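Uncharacterized protein (Legionella pneumophila subsp. pneumophila, PDB 5L0L) is of unknown function but carries a HIT-related domain, in what is probably a membrane-anchored protein. Local coordinates at residues T20-N33 against F203-K215. Residues are numbered along the deposited sequence; the frame is centred on the assembly and turned at random.
Sequences TRAGTSIAVITVRN and FGDTLKVTIHDKK
The ring of H212 has S25 on one face: CB of S25 sits 4.1 Å from the ring centroid in a CH-pi contact, displaced from the ring centre. CG2 of T20 approaches CE1 of the same ring obliquely. H212 CG is anti to the backbone N (chi1 179°), which carries the ring out to S25 and T20. This packing lies at one end of an antiparallel strand pair in the six-stranded sheet of the HIT-related domain. Strand 207-211 is outermost in this chain and pairs with strand 25-31, which also pairs with strand 35-41. On that other side, I26 and A27 share V39 as their partner, a classic bulge.

V28 with T210 and T30 with K208 are hydrogen-bonded pairs, each joined by two backbone bonds. H212 N to I26 O and R32 N to T206 O extend the ladder at its two ends. The H212 bond is straight at N-H (173°), but the donor stands above the carbonyl plane of I26.

A27, I29, V31, L207, V209 and I211 form the apolar face. Helix 73-92 covers I29, V31 and V209; helix 176-194 covers V209 and I211. I29 and V209 run alongside each other, with CD1 of I29 4.2 Å from CG2 of V209. V31 CG2 and L207 CD2 are tightly packed at 3.5 Å.

The other face carries V28, T30, K208 and T210 and is mostly polar. A water donates to K208 O at 3.1 Å and is bonded to T30 OG1 at 3.2 Å. T30 OG1 also bonds H36 ND1. The chain of K208 is extended beyond CG, and its NZ reaches N33 OD1 in a weak bond of 3.4 Å.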
loop_
_atom_site.group_PDB
_atom_site.type_symbol
_atom_site.label_atom_id
_atom_site.label_comp_id
_atom_site.label_asym_id
_atom_site.label_seq_id
_atom_site.Cartn_x
_atom_site.Cartn_y
_atom_site.Cartn_z
ATOM N N THR A 20 13.722 6.884 -17.214
ATOM C CA THR A 20 12.830 7.630 -18.146
ATOM C C THR A 20 12.848 7.095 -19.568
ATOM O O THR A 20 11.968 7.470 -20.341
ATOM C CB THR A 20 13.122 9.163 -18.241
ATOM O OG1 THR A 20 14.378 9.378 -18.903
ATOM C CG2 THR A 20 13.120 9.835 -16.859
ATOM N N ARG A 21 13.812 6.226 -19.903
ATOM C CA ARG A 21 13.985 5.731 -21.284
ATOM C C ARG A 21 12.781 4.969 -21.819
ATOM O O ARG A 21 12.510 5.017 -23.015
ATOM C CB ARG A 21 15.240 4.834 -21.413
ATOM C CG ARG A 21 15.596 4.440 -22.855
ATOM C CD ARG A 21 16.830 3.542 -22.922
ATOM N NE ARG A 21 16.666 2.338 -22.082
ATOM C CZ ARG A 21 17.512 1.890 -21.140
ATOM N NH1 ARG A 21 17.199 0.777 -20.462
ATOM N NH2 ARG A 21 18.673 2.502 -20.872
ATOM N N ALA A 22 12.047 4.281 -20.944
ATOM C CA ALA A 22 10.803 3.613 -21.347
ATOM C C ALA A 22 9.729 4.583 -21.862
ATOM O O ALA A 22 8.774 4.138 -22.508
ATOM C CB ALA A 22 10.259 2.753 -20.207
ATOM N N GLY A 23 9.872 5.885 -21.560
ATOM C CA GLY A 23 8.995 6.932 -22.080
ATOM C C GLY A 23 7.688 7.027 -21.334
ATOM O O GLY A 23 6.644 7.344 -21.932
ATOM N N THR A 24 7.704 6.710 -20.034
ATOM C CA THR A 24 6.453 6.682 -19.268
ATOM C C THR A 24 6.449 7.597 -18.040
ATOM O O THR A 24 5.545 7.520 -17.224
ATOM C CB THR A 24 6.076 5.250 -18.830
ATOM O OG1 THR A 24 6.986 4.758 -17.848
ATOM C CG2 THR A 24 6.070 4.313 -20.016
ATOM N N SER A 25 7.414 8.505 -17.953
ATOM C CA SER A 25 7.498 9.347 -16.770
ATOM C C SER A 25 6.406 10.442 -16.731
ATOM O O SER A 25 6.204 11.187 -17.711
ATOM C CB SER A 25 8.912 9.942 -16.652
ATOM O OG SER A 25 8.983 10.728 -15.477
ATOM N N ILE A 26 5.742 10.541 -15.586
ATOM C CA ILE A 26 4.758 11.564 -15.298
ATOM C C ILE A 26 5.421 12.751 -14.590
ATOM O O ILE A 26 5.218 13.897 -14.998
ATOM C CB ILE A 26 3.604 11.021 -14.441
ATOM C CG1 ILE A 26 2.861 9.912 -15.210
ATOM C CG2 ILE A 26 2.657 12.139 -13.976
ATOM C CD1 ILE A 26 2.025 8.989 -14.329
ATOM N N ALA A 27 6.166 12.478 -13.526
ATOM C CA ALA A 27 6.713 13.575 -12.678
ATOM C C ALA A 27 7.817 13.119 -11.770
ATOM O O ALA A 27 7.968 11.925 -11.504
ATOM C CB ALA A 27 5.604 14.226 -11.838
ATOM N N VAL A 28 8.582 14.102 -11.270
ATOM C CA VAL A 28 9.438 13.916 -10.126
ATOM C C VAL A 28 8.885 14.779 -8.986
ATOM O O VAL A 28 8.489 15.937 -9.188
ATOM C CB VAL A 28 10.916 14.247 -10.443
ATOM C CG1 VAL A 28 11.773 14.236 -9.194
ATOM C CG2 VAL A 28 11.481 13.248 -11.459
ATOM N N ILE A 29 8.861 14.204 -7.790
ATOM C CA ILE A 29 8.270 14.824 -6.606
ATOM C C ILE A 29 9.305 14.774 -5.480
ATOM O O ILE A 29 9.838 13.702 -5.184
ATOM C CB ILE A 29 6.952 14.142 -6.218
ATOM C CG1 ILE A 29 6.063 14.086 -7.489
ATOM C CG2 ILE A 29 6.329 14.844 -5.002
ATOM C CD1 ILE A 29 4.623 13.634 -7.391
ATOM N N THR A 30 9.588 15.948 -4.891
ATOM C CA THR A 30 10.575 16.078 -3.812
ATOM C C THR A 30 9.843 16.355 -2.511
ATOM O O THR A 30 8.957 17.213 -2.465
ATOM C CB THR A 30 11.589 17.188 -4.090
ATOM O OG1 THR A 30 12.323 16.853 -5.269
ATOM C CG2 THR A 30 12.584 17.326 -2.914
ATOM N N VAL A 31 10.197 15.593 -1.477
ATOM C CA VAL A 31 9.549 15.646 -0.182
ATOM C C VAL A 31 10.504 16.324 0.828
ATOM O O VAL A 31 11.651 15.886 0.971
ATOM C CB VAL A 31 9.216 14.241 0.348
ATOM C CG1 VAL A 31 8.569 14.318 1.726
ATOM C CG2 VAL A 31 8.270 13.535 -0.617
ATOM N N ARG A 32 10.019 17.410 1.450
ATOM C CA ARG A 32 10.723 18.130 2.542
ATOM C C ARG A 32 12.088 18.579 2.078
ATOM O O ARG A 32 13.070 18.458 2.808
ATOM C CB ARG A 32 10.831 17.247 3.804
ATOM C CG ARG A 32 9.486 16.958 4.459
ATOM C CD ARG A 32 9.489 15.788 5.453
ATOM N NE ARG A 32 8.110 15.614 5.925
ATOM C CZ ARG A 32 7.235 14.667 5.544
ATOM N NH1 ARG A 32 7.572 13.647 4.741
ATOM N NH2 ARG A 32 5.992 14.706 6.047
ATOM N N ASN A 33 12.123 19.057 0.836
ATOM C CA ASN A 33 13.315 19.537 0.145
ATOM C C ASN A 33 14.550 18.619 0.133
ATOM O O ASN A 33 15.684 19.087 0.024
ATOM C CB ASN A 33 13.675 20.947 0.678
ATOM C CG ASN A 33 14.140 21.874 -0.422
ATOM O OD1 ASN A 33 13.572 21.890 -1.531
ATOM N ND2 ASN A 33 15.173 22.670 -0.135
ATOM N N PHE A 203 -0.634 19.635 1.916
ATOM C CA PHE A 203 0.788 19.424 1.709
ATOM C C PHE A 203 1.605 20.709 1.947
ATOM O O PHE A 203 2.810 20.634 2.238
ATOM C CB PHE A 203 1.028 18.798 0.333
ATOM C CG PHE A 203 0.394 17.427 0.185
ATOM C CD1 PHE A 203 0.939 16.324 0.844
ATOM C CD2 PHE A 203 -0.778 17.256 -0.558
ATOM C CE1 PHE A 203 0.346 15.067 0.723
ATOM C CE2 PHE A 203 -1.370 16.008 -0.669
ATOM C CZ PHE A 203 -0.808 14.922 -0.028
ATOM N N GLY A 204 0.950 21.869 1.881
ATOM C CA GLY A 204 1.648 23.147 2.025
ATOM C C GLY A 204 2.786 23.164 1.035
ATOM O O GLY A 204 2.571 23.013 -0.145
ATOM N N ASP A 205 3.990 23.219 1.571
ATOM C CA ASP A 205 5.213 23.392 0.821
ATOM C C ASP A 205 6.031 22.100 0.820
ATOM O O ASP A 205 7.119 22.076 0.210
ATOM C CB ASP A 205 6.047 24.473 1.559
ATOM C CG ASP A 205 6.594 25.554 0.643
ATOM O OD1 ASP A 205 7.017 25.254 -0.502
ATOM O OD2 ASP A 205 6.623 26.718 1.111
ATOM N N THR A 206 5.538 21.056 1.520
ATOM C CA THR A 206 6.326 19.856 1.814
ATOM C C THR A 206 6.540 18.973 0.586
ATOM O O THR A 206 7.508 18.233 0.538
ATOM C CB THR A 206 5.727 19.007 2.952
ATOM O OG1 THR A 206 4.427 18.507 2.594
ATOM C CG2 THR A 206 5.626 19.832 4.246
ATOM N N LEU A 207 5.644 19.065 -0.399
ATOM C CA LEU A 207 5.822 18.368 -1.682
ATOM C C LEU A 207 6.006 19.366 -2.813
ATOM O O LEU A 207 5.170 20.244 -2.972
ATOM C CB LEU A 207 4.596 17.514 -2.001
ATOM C CG LEU A 207 4.234 16.404 -1.024
ATOM C CD1 LEU A 207 3.155 15.495 -1.575
ATOM C CD2 LEU A 207 5.475 15.592 -0.742
ATOM N N LYS A 208 7.079 19.218 -3.578
ATOM C CA LYS A 208 7.291 19.978 -4.812
ATOM C C LYS A 208 7.247 19.019 -5.997
ATOM O O LYS A 208 8.012 18.051 -6.062
ATOM C CB LYS A 208 8.615 20.724 -4.766
ATOM C CG LYS A 208 8.514 21.929 -3.826
ATOM C CD LYS A 208 9.859 22.547 -3.447
ATOM C CE LYS A 208 9.648 23.699 -2.464
ATOM N NZ LYS A 208 10.853 23.981 -1.625
ATOM N N VAL A 209 6.355 19.320 -6.926
ATOM C CA VAL A 209 6.079 18.476 -8.068
ATOM C C VAL A 209 6.637 19.146 -9.326
ATOM O O VAL A 209 6.345 20.318 -9.565
ATOM C CB VAL A 209 4.555 18.330 -8.229
ATOM C CG1 VAL A 209 4.220 17.504 -9.457
ATOM C CG2 VAL A 209 3.928 17.753 -6.974
ATOM N N THR A 210 7.435 18.412 -10.101
ATOM C CA THR A 210 7.874 18.834 -11.421
ATOM C C THR A 210 7.394 17.807 -12.476
ATOM O O THR A 210 7.901 16.673 -12.532
ATOM C CB THR A 210 9.412 18.952 -11.487
ATOM O OG1 THR A 210 9.853 19.845 -10.464
ATOM C CG2 THR A 210 9.874 19.506 -12.839
ATOM N N ILE A 211 6.466 18.227 -13.330
ATOM C CA ILE A 211 5.947 17.383 -14.409
ATOM C C ILE A 211 7.073 17.133 -15.401
ATOM O O ILE A 211 7.816 18.051 -15.722
ATOM C CB ILE A 211 4.796 18.058 -15.169
ATOM C CG1 ILE A 211 3.605 18.343 -14.255
ATOM C CG2 ILE A 211 4.381 17.230 -16.394
ATOM C CD1 ILE A 211 2.937 17.153 -13.628
ATOM N N HIS A 212 7.210 15.905 -15.874
ATOM C CA HIS A 212 8.224 15.547 -16.861
ATOM C C HIS A 212 7.809 16.012 -18.264
ATOM O O HIS A 212 6.794 15.579 -18.763
ATOM C CB HIS A 212 8.419 14.034 -16.895
ATOM C CG HIS A 212 9.431 13.573 -17.900
ATOM N ND1 HIS A 212 10.779 13.540 -17.627
ATOM C CD2 HIS A 212 9.297 13.106 -19.163
ATOM C CE1 HIS A 212 11.434 13.067 -18.673
ATOM N NE2 HIS A 212 10.557 12.810 -19.626
ATOM N N ASP A 213 8.590 16.888 -18.893
ATOM C CA ASP A 213 8.340 17.247 -20.300
ATOM C C ASP A 213 8.807 16.119 -21.225
ATOM O O ASP A 213 9.942 15.657 -21.114
ATOM C CB ASP A 213 9.061 18.553 -20.687
ATOM C CG ASP A 213 8.501 19.763 -19.962
ATOM O OD1 ASP A 213 7.393 19.676 -19.396
ATOM O OD2 ASP A 213 9.170 20.821 -19.951
ATOM N N LYS A 214 7.919 15.660 -22.103
ATOM C CA LYS A 214 8.276 14.647 -23.119
ATOM C C LYS A 214 9.476 15.103 -23.981
ATOM O O LYS A 214 9.579 16.281 -24.348
ATOM C CB LYS A 214 7.086 14.333 -24.035
ATOM C CG LYS A 214 6.340 13.056 -23.705
ATOM C CD LYS A 214 5.507 12.602 -24.904
ATOM C CE LYS A 214 4.745 11.308 -24.610
ATOM N NZ LYS A 214 5.655 10.152 -24.452
ATOM N N LYS A 215 10.369 14.156 -24.283
ATOM C CA LYS A 215 11.615 14.430 -25.017
ATOM C C LYS A 215 11.579 13.723 -26.374
ATOM O O LYS A 215 11.891 14.331 -27.403
ATOM C CB LYS A 215 12.822 13.973 -24.199
HETATM O O HOH W 1 10.585 17.738 -7.795
#